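PDB 1KCF: cruciform cutting endonuclease 1, mitochondrial, which cuts four-way Holliday junction DNA at the point of strand exchange, after CT and TT sequences, and seems important for maintaining mitochondrial DNA. Local coordinates for residues 51-55 / 227-232; 118-122 / 223-227. Residue numbers count along the deposited sequence, not the author numbering.

In the fold
Both interactions fasten the N-terminal part of helix 224-253 to the catalytic core, and their centres lie about 7 Å apart. In interaction 1 the helix packs on strand 52-59 of the mixed sheet, an RNase H-like arrangement that fits the RuvC resolvase family. Interaction 2, toward the surface, joins the first turn of the same helix to the loop that follows strand 113-118. In sequence the order is 51-55, 118-122, 223-227 and 227-232, with D227 shared: its carbonyl O lies near S53 and OD1 is salt-bridged to R122, while OD2 rests against N51. Q119 touches N51, S53 and D230. The two contacts thereby bring strand, loop and helix together around the Mg(2+)-binding residues D46 and D230.

Interaction 1 of 2, residues 51-55 / 227-232; sequences NFSYC and DMADSA
Two serine hydroxyls, S53 OG and S231 OG, lie 3.0 Å apart in a hydrogen bond that either may donate. S53 (chi1 t) also has its OG 3.0 Å from D227 O, an alternative acceptor for its single proton; S231 (chi1 p) likewise places OG 3.1 Å from M228 O. Strand 52-55 is extended and crosses helix 227-232 at -45°, with axes 6.8 Å apart. Y54 CA lies nearest S231 CA (5.4 Å) and C55 CA nearest A232 CA (5.5 Å). Along the strand S53 and C55 point toward the helix, as does N51 just before it; F52 and Y54 point away. C55 SG packs 4.1 Å from A232 CB, small side chains permitting the close approach. N51 CB lies 3.4 Å from D227 OD2; D227 is salt-bridged to R122. This is helix-on-sheet packing in an RNase H-like core. The serines lie next to Mg(2+)-binding D46, while D230 turns CA-to-CB sideways; their neutral hydroxyls can pair with each other and with helix carbonyls, adding no charge to an acidic site.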
ATOM      1  N   ASN A  51      14.501   8.651   5.738  1.00 46.71           N
ATOM      2  CA  ASN A  51      14.911   9.828   4.982  1.00 44.96           C
ATOM      3  C   ASN A  51      13.779  10.332   4.089  1.00 43.95           C
ATOM      4  O   ASN A  51      13.956  10.557   2.886  1.00 43.34           O
ATOM      5  CB  ASN A  51      16.163   9.548   4.141  1.00 42.81           C
ATOM      6  CG  ASN A  51      15.932   8.516   3.060  1.00 45.88           C
ATOM      7  OD1 ASN A  51      16.739   8.385   2.142  1.00 48.06           O
ATOM      8  ND2 ASN A  51      14.838   7.770   3.165  1.00 45.61           N
ATOM      9  N   PHE A  52      12.609  10.493   4.694  1.00 42.64           N
ATOM     10  CA  PHE A  52      11.440  10.996   3.989  1.00 41.00           C
ATOM     11  C   PHE A  52      11.784  12.432   3.624  1.00 41.05           C
ATOM     12  O   PHE A  52      12.205  13.209   4.478  1.00 41.37           O
ATOM     13  CB  PHE A  52      10.220  10.970   4.917  1.00 41.40           C
ATOM     14  CG  PHE A  52       8.954  11.486   4.284  1.00 41.62           C
ATOM     15  CD1 PHE A  52       8.174  10.661   3.482  1.00 43.13           C
ATOM     16  CD2 PHE A  52       8.538  12.794   4.502  1.00 40.90           C
ATOM     17  CE1 PHE A  52       6.993  11.134   2.906  1.00 46.69           C
ATOM     18  CE2 PHE A  52       7.364  13.277   3.932  1.00 42.68           C
ATOM     19  CZ  PHE A  52       6.587  12.446   3.134  1.00 44.35           C
ATOM     20  N   SER A  53      11.630  12.788   2.359  1.00 40.70           N
ATOM     21  CA  SER A  53      11.936  14.147   1.946  1.00 41.20           C
ATOM     22  C   SER A  53      10.752  14.757   1.207  1.00 40.68           C
ATOM     23  O   SER A  53      10.019  14.056   0.517  1.00 41.05           O
ATOM     24  CB  SER A  53      13.172  14.166   1.048  1.00 40.75           C
ATOM     25  OG  SER A  53      13.525  15.497   0.714  1.00 44.27           O
ATOM     26  N   TYR A  54      10.568  16.063   1.362  1.00 41.45           N
ATOM     27  CA  TYR A  54       9.470  16.753   0.699  1.00 40.39           C
ATOM     28  C   TYR A  54       9.858  18.189   0.381  1.00 40.46           C
ATOM     29  O   TYR A  54      10.705  18.781   1.052  1.00 40.82           O
ATOM     30  CB  TYR A  54       8.223  16.736   1.593  1.00 39.34           C
ATOM     31  CG  TYR A  54       8.339  17.599   2.830  1.00 41.00           C
ATOM     32  CD1 TYR A  54       8.097  18.971   2.770  1.00 41.44           C
ATOM     33  CD2 TYR A  54       8.710  17.048   4.059  1.00 39.64           C
ATOM     34  CE1 TYR A  54       8.222  19.778   3.897  1.00 41.27           C
ATOM     35  CE2 TYR A  54       8.840  17.845   5.194  1.00 41.35           C
ATOM     36  CZ  TYR A  54       8.593  19.211   5.106  1.00 44.14           C
ATOM     37  OH  TYR A  54       8.715  20.016   6.220  1.00 43.93           O
ATOM     38  N   CYS A  55       9.244  18.734  -0.662  1.00 40.85           N
ATOM     39  CA  CYS A  55       9.482  20.111  -1.076  1.00 40.14           C
ATOM     40  C   CYS A  55       8.118  20.665  -1.476  1.00 39.76           C
ATOM     41  O   CYS A  55       7.460  20.132  -2.372  1.00 39.85           O
ATOM     42  CB  CYS A  55      10.448  20.161  -2.268  1.00 40.35           C
ATOM     43  SG  CYS A  55      11.024  21.840  -2.727  1.00 42.28           S
ATOM     44  N   ASP A 227      19.356  14.428  -0.103  1.00 40.57           N
ATOM     45  CA  ASP A 227      17.956  14.049  -0.025  1.00 41.47           C
ATOM     46  C   ASP A 227      17.041  15.247  -0.272  1.00 43.11           C
ATOM     47  O   ASP A 227      16.008  15.110  -0.926  1.00 43.19           O
ATOM     48  CB  ASP A 227      17.647  13.399   1.328  1.00 41.88           C
ATOM     49  CG  ASP A 227      18.366  12.064   1.510  1.00 46.00           C
ATOM     50  OD1 ASP A 227      18.872  11.519   0.506  1.00 46.77           O
ATOM     51  OD2 ASP A 227      18.419  11.552   2.650  1.00 47.32           O
ATOM     52  N   MET A 228      17.424  16.419   0.233  1.00 41.80           N
ATOM     53  CA  MET A 228      16.625  17.629   0.038  1.00 42.24           C
ATOM     54  C   MET A 228      16.664  18.047  -1.428  1.00 40.00           C
ATOM     55  O   MET A 228      15.662  18.481  -1.994  1.00 40.46           O
ATOM     56  CB  MET A 228      17.160  18.793   0.883  1.00 41.89           C
ATOM     57  CG  MET A 228      17.053  18.614   2.387  1.00 47.13           C
ATOM     58  SD  MET A 228      17.374  20.168   3.258  1.00 51.86           S
ATOM     59  CE  MET A 228      19.136  20.239   3.217  1.00 53.38           C
ATOM     60  N   ALA A 229      17.840  17.931  -2.031  1.00 39.35           N
ATOM     61  CA  ALA A 229      18.013  18.300  -3.425  1.00 39.70           C
ATOM     62  C   ALA A 229      17.127  17.407  -4.275  1.00 38.76           C
ATOM     63  O   ALA A 229      16.530  17.854  -5.253  1.00 40.81           O
ATOM     64  CB  ALA A 229      19.474  18.141  -3.833  1.00 40.29           C
ATOM     65  N   ASP A 230      17.023  16.144  -3.883  1.00 37.76           N
ATOM     66  CA  ASP A 230      16.205  15.199  -4.626  1.00 39.18           C
ATOM     67  C   ASP A 230      14.749  15.661  -4.724  1.00 40.75           C
ATOM     68  O   ASP A 230      14.196  15.744  -5.821  1.00 39.82           O
ATOM     69  CB  ASP A 230      16.267  13.821  -3.975  1.00 42.21           C
ATOM     70  CG  ASP A 230      16.132  12.702  -4.984  1.00 48.79           C
ATOM     71  OD1 ASP A 230      17.049  12.566  -5.824  1.00 48.06           O
ATOM     72  OD2 ASP A 230      15.115  11.972  -4.946  1.00 49.68           O
ATOM     73  N   SER A 231      14.124  15.969  -3.589  1.00 39.55           N
ATOM     74  CA  SER A 231      12.732  16.410  -3.623  1.00 39.75           C
ATOM     75  C   SER A 231      12.578  17.760  -4.321  1.00 39.17           C
ATOM     76  O   SER A 231      11.559  18.017  -4.963  1.00 38.48           O
ATOM     77  CB  SER A 231      12.137  16.477  -2.204  1.00 39.17           C
ATOM     78  OG  SER A 231      12.798  17.435  -1.394  1.00 40.51           O
ATOM     79  N   ALA A 232      13.583  18.623  -4.202  1.00 38.30           N
ATOM     80  CA  ALA A 232      13.519  19.931  -4.844  1.00 37.01           C
ATOM     81  C   ALA A 232      13.555  19.771  -6.367  1.00 36.46           C
ATOM     82  O   ALA A 232      12.892  20.509  -7.091  1.00 34.19           O
ATOM     83  CB  ALA A 232      14.678  20.809  -4.375  1.00 37.15           C
TER

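Interaction 2 of 2, residues 118-122 / 223-227; sequences RQRYR and FKKDD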
ATOM      1  N   ARG A 118       9.765   7.443  -5.409  1.00 43.91           N
ATOM      2  CA  ARG A 118      10.495   6.707  -4.382  1.00 46.52           C
ATOM      3  C   ARG A 118      11.857   7.354  -4.214  1.00 44.84           C
ATOM      4  O   ARG A 118      12.457   7.815  -5.184  1.00 44.15           O
ATOM      5  CB  ARG A 118      10.696   5.244  -4.786  1.00 49.45           C
ATOM      6  CG  ARG A 118       9.464   4.368  -4.698  1.00 53.61           C
ATOM      7  CD  ARG A 118       9.791   2.952  -5.170  1.00 56.47           C
ATOM      8  NE  ARG A 118       8.657   2.044  -5.032  1.00 61.26           N
ATOM      9  CZ  ARG A 118       7.522   2.146  -5.718  1.00 63.45           C
ATOM     10  NH1 ARG A 118       7.361   3.122  -6.605  1.00 63.41           N
ATOM     11  NH2 ARG A 118       6.543   1.275  -5.507  1.00 65.22           N
ATOM     12  N   GLN A 119      12.346   7.397  -2.983  1.00 44.37           N
ATOM     13  CA  GLN A 119      13.656   7.972  -2.737  1.00 45.39           C
ATOM     14  C   GLN A 119      14.674   7.066  -3.426  1.00 44.55           C
ATOM     15  O   GLN A 119      14.377   5.909  -3.732  1.00 42.22           O
ATOM     16  CB  GLN A 119      13.942   8.028  -1.233  1.00 48.69           C
ATOM     17  CG  GLN A 119      15.328   8.550  -0.896  1.00 53.23           C
ATOM     18  CD  GLN A 119      15.503  10.018  -1.238  1.00 55.38           C
ATOM     19  OE1 GLN A 119      14.947  10.890  -0.570  1.00 58.37           O
ATOM     20  NE2 GLN A 119      16.274  10.298  -2.286  1.00 56.94           N
ATOM     21  N   ARG A 120      15.859   7.597  -3.701  1.00 43.33           N
ATOM     22  CA  ARG A 120      16.900   6.796  -4.332  1.00 45.78           C
ATOM     23  C   ARG A 120      17.414   5.800  -3.293  1.00 44.69           C
ATOM     24  O   ARG A 120      17.682   6.172  -2.155  1.00 45.38           O
ATOM     25  CB  ARG A 120      18.037   7.692  -4.800  1.00 47.21           C
ATOM     26  N   TYR A 121      17.535   4.536  -3.673  1.00 44.20           N
ATOM     27  CA  TYR A 121      18.037   3.528  -2.743  1.00 45.67           C
ATOM     28  C   TYR A 121      19.519   3.748  -2.409  1.00 44.01           C
ATOM     29  O   TYR A 121      20.305   4.151  -3.267  1.00 42.90           O
ATOM     30  CB  TYR A 121      17.875   2.121  -3.327  1.00 42.57           C
ATOM     31  CG  TYR A 121      18.511   1.044  -2.472  1.00 43.61           C
ATOM     32  CD1 TYR A 121      17.895   0.600  -1.299  1.00 43.69           C
ATOM     33  CD2 TYR A 121      19.744   0.486  -2.820  1.00 43.15           C
ATOM     34  CE1 TYR A 121      18.494  -0.372  -0.494  1.00 42.17           C
ATOM     35  CE2 TYR A 121      20.353  -0.485  -2.023  1.00 39.48           C
ATOM     36  CZ  TYR A 121      19.724  -0.911  -0.862  1.00 43.91           C
ATOM     37  OH  TYR A 121      20.315  -1.874  -0.076  1.00 39.00           O
ATOM     38  N   ARG A 122      19.876   3.495  -1.153  1.00 42.80           N
ATOM     39  CA  ARG A 122      21.256   3.597  -0.679  1.00 43.79           C
ATOM     40  C   ARG A 122      21.526   2.335   0.127  1.00 41.09           C
ATOM     41  O   ARG A 122      20.781   2.035   1.055  1.00 38.69           O
ATOM     42  CB  ARG A 122      21.455   4.807   0.230  1.00 48.53           C
ATOM     43  CG  ARG A 122      21.549   6.123  -0.485  1.00 54.70           C
ATOM     44  CD  ARG A 122      22.406   7.096   0.304  1.00 58.78           C
ATOM     45  NE  ARG A 122      22.241   8.459  -0.187  1.00 65.96           N
ATOM     46  CZ  ARG A 122      21.185   9.223   0.083  1.00 66.53           C
ATOM     47  NH1 ARG A 122      20.206   8.754   0.847  1.00 64.92           N
ATOM     48  NH2 ARG A 122      21.108  10.452  -0.413  1.00 66.35           N
ATOM     49  N   PHE A 223      23.888  12.541   4.005  1.00 62.47           N
ATOM     50  CA  PHE A 223      23.199  12.915   2.772  1.00 56.71           C
ATOM     51  C   PHE A 223      21.964  13.806   2.920  1.00 52.76           C
ATOM     52  O   PHE A 223      21.018  13.682   2.140  1.00 50.33           O
ATOM     53  CB  PHE A 223      22.793  11.648   1.999  1.00 55.84           C
ATOM     54  CG  PHE A 223      23.876  10.607   1.917  1.00 55.13           C
ATOM     55  CD1 PHE A 223      24.062   9.691   2.949  1.00 55.03           C
ATOM     56  CD2 PHE A 223      24.718  10.547   0.810  1.00 56.30           C
ATOM     57  CE1 PHE A 223      25.077   8.732   2.884  1.00 55.04           C
ATOM     58  CE2 PHE A 223      25.737   9.593   0.733  1.00 56.77           C
ATOM     59  CZ  PHE A 223      25.914   8.682   1.772  1.00 55.64           C
ATOM     60  N   LYS A 224      21.966  14.698   3.906  1.00 48.89           N
ATOM     61  CA  LYS A 224      20.834  15.598   4.115  1.00 47.04           C
ATOM     62  C   LYS A 224      20.593  16.447   2.869  1.00 44.64           C
ATOM     63  O   LYS A 224      19.485  16.481   2.331  1.00 41.06           O
ATOM     64  CB  LYS A 224      21.095  16.504   5.312  1.00 48.24           C
ATOM     65  N   LYS A 225      21.642  17.134   2.425  1.00 43.35           N
ATOM     66  CA  LYS A 225      21.579  17.995   1.247  1.00 45.36           C
ATOM     67  C   LYS A 225      21.161  17.203   0.010  1.00 45.74           C
ATOM     68  O   LYS A 225      20.385  17.686  -0.817  1.00 46.13           O
ATOM     69  CB  LYS A 225      22.947  18.635   0.993  1.00 46.90           C
ATOM     70  CG  LYS A 225      23.428  19.567   2.090  1.00 49.40           C
ATOM     71  CD  LYS A 225      23.228  21.025   1.714  1.00 52.06           C
ATOM     72  CE  LYS A 225      24.114  21.417   0.546  1.00 53.26           C
ATOM     73  NZ  LYS A 225      24.052  22.882   0.270  1.00 54.72           N
ATOM     74  N   ASP A 226      21.687  15.990  -0.120  1.00 44.04           N
ATOM     75  CA  ASP A 226      21.372  15.142  -1.259  1.00 44.04           C
ATOM     76  C   ASP A 226      19.899  14.761  -1.268  1.00 43.07           C
ATOM     77  O   ASP A 226      19.259  14.776  -2.316  1.00 42.86           O
ATOM     78  CB  ASP A 226      22.237  13.884  -1.220  1.00 48.42           C
ATOM     79  CG  ASP A 226      23.719  14.205  -1.243  1.00 54.33           C
ATOM     80  OD1 ASP A 226      24.268  14.404  -2.348  1.00 56.43           O
ATOM     81  OD2 ASP A 226      24.330  14.281  -0.153  1.00 56.51           O
ATOM     82  N   ASP A 227      19.356  14.428  -0.103  1.00 40.57           N
ATOM     83  CA  ASP A 227      17.956  14.049  -0.025  1.00 41.47           C
ATOM     84  C   ASP A 227      17.041  15.247  -0.272  1.00 43.11           C
ATOM     85  O   ASP A 227      16.008  15.110  -0.926  1.00 43.19           O
ATOM     86  CB  ASP A 227      17.647  13.399   1.328  1.00 41.88           C
ATOM     87  CG  ASP A 227      18.366  12.064   1.510  1.00 46.00           C
ATOM     88  OD1 ASP A 227      18.872  11.519   0.506  1.00 46.77           O
ATOM     89  OD2 ASP A 227      18.419  11.552   2.650  1.00 47.32           O
TER
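A salt bridge backed by arginine-aromatic stacking ties the loop between strand 113-118 and helix 128-151 to the start of helix 224-253. R122 reaches across with a largely extended side chain, and D227 OD1 accepts from both terminal nitrogens: 2.6 Å from R122 NH2, in good geometry, and 3.1 Å from R122 NH1, a weak hydrogen bond. D227 OD1 lies at the guanidinium edge, near its plane, leaving the faces of that group open to packing. F223 takes one of them. Its ring and the guanidinium are stacked with centres 4.1 Å apart and planes at 28°, an off-centre cation-pi contact, while R122 CD sits 3.9 Å from the F223 ring centroid, almost on the ring normal, in a CH-pi contact. Arginine suits this place because it offers charge, a flat face and an aliphatic stem together. F223 occupies the N-cap position, and its carbonyl O receives D227 N at 2.9 Å, so the first helical turn holds the ring and the carboxylate on the same arginine. Deeper in, Q119 NE2 comes within 4.0 Å of D227 OD1, and the Q119 side chain also lies close to the Mg(2+)-binding D46 and D230. The chemistry thus pairs a buried acid with a partly exposed base, neutralising D227 charge near the metal site while the aromatic ring covers part of the arginine.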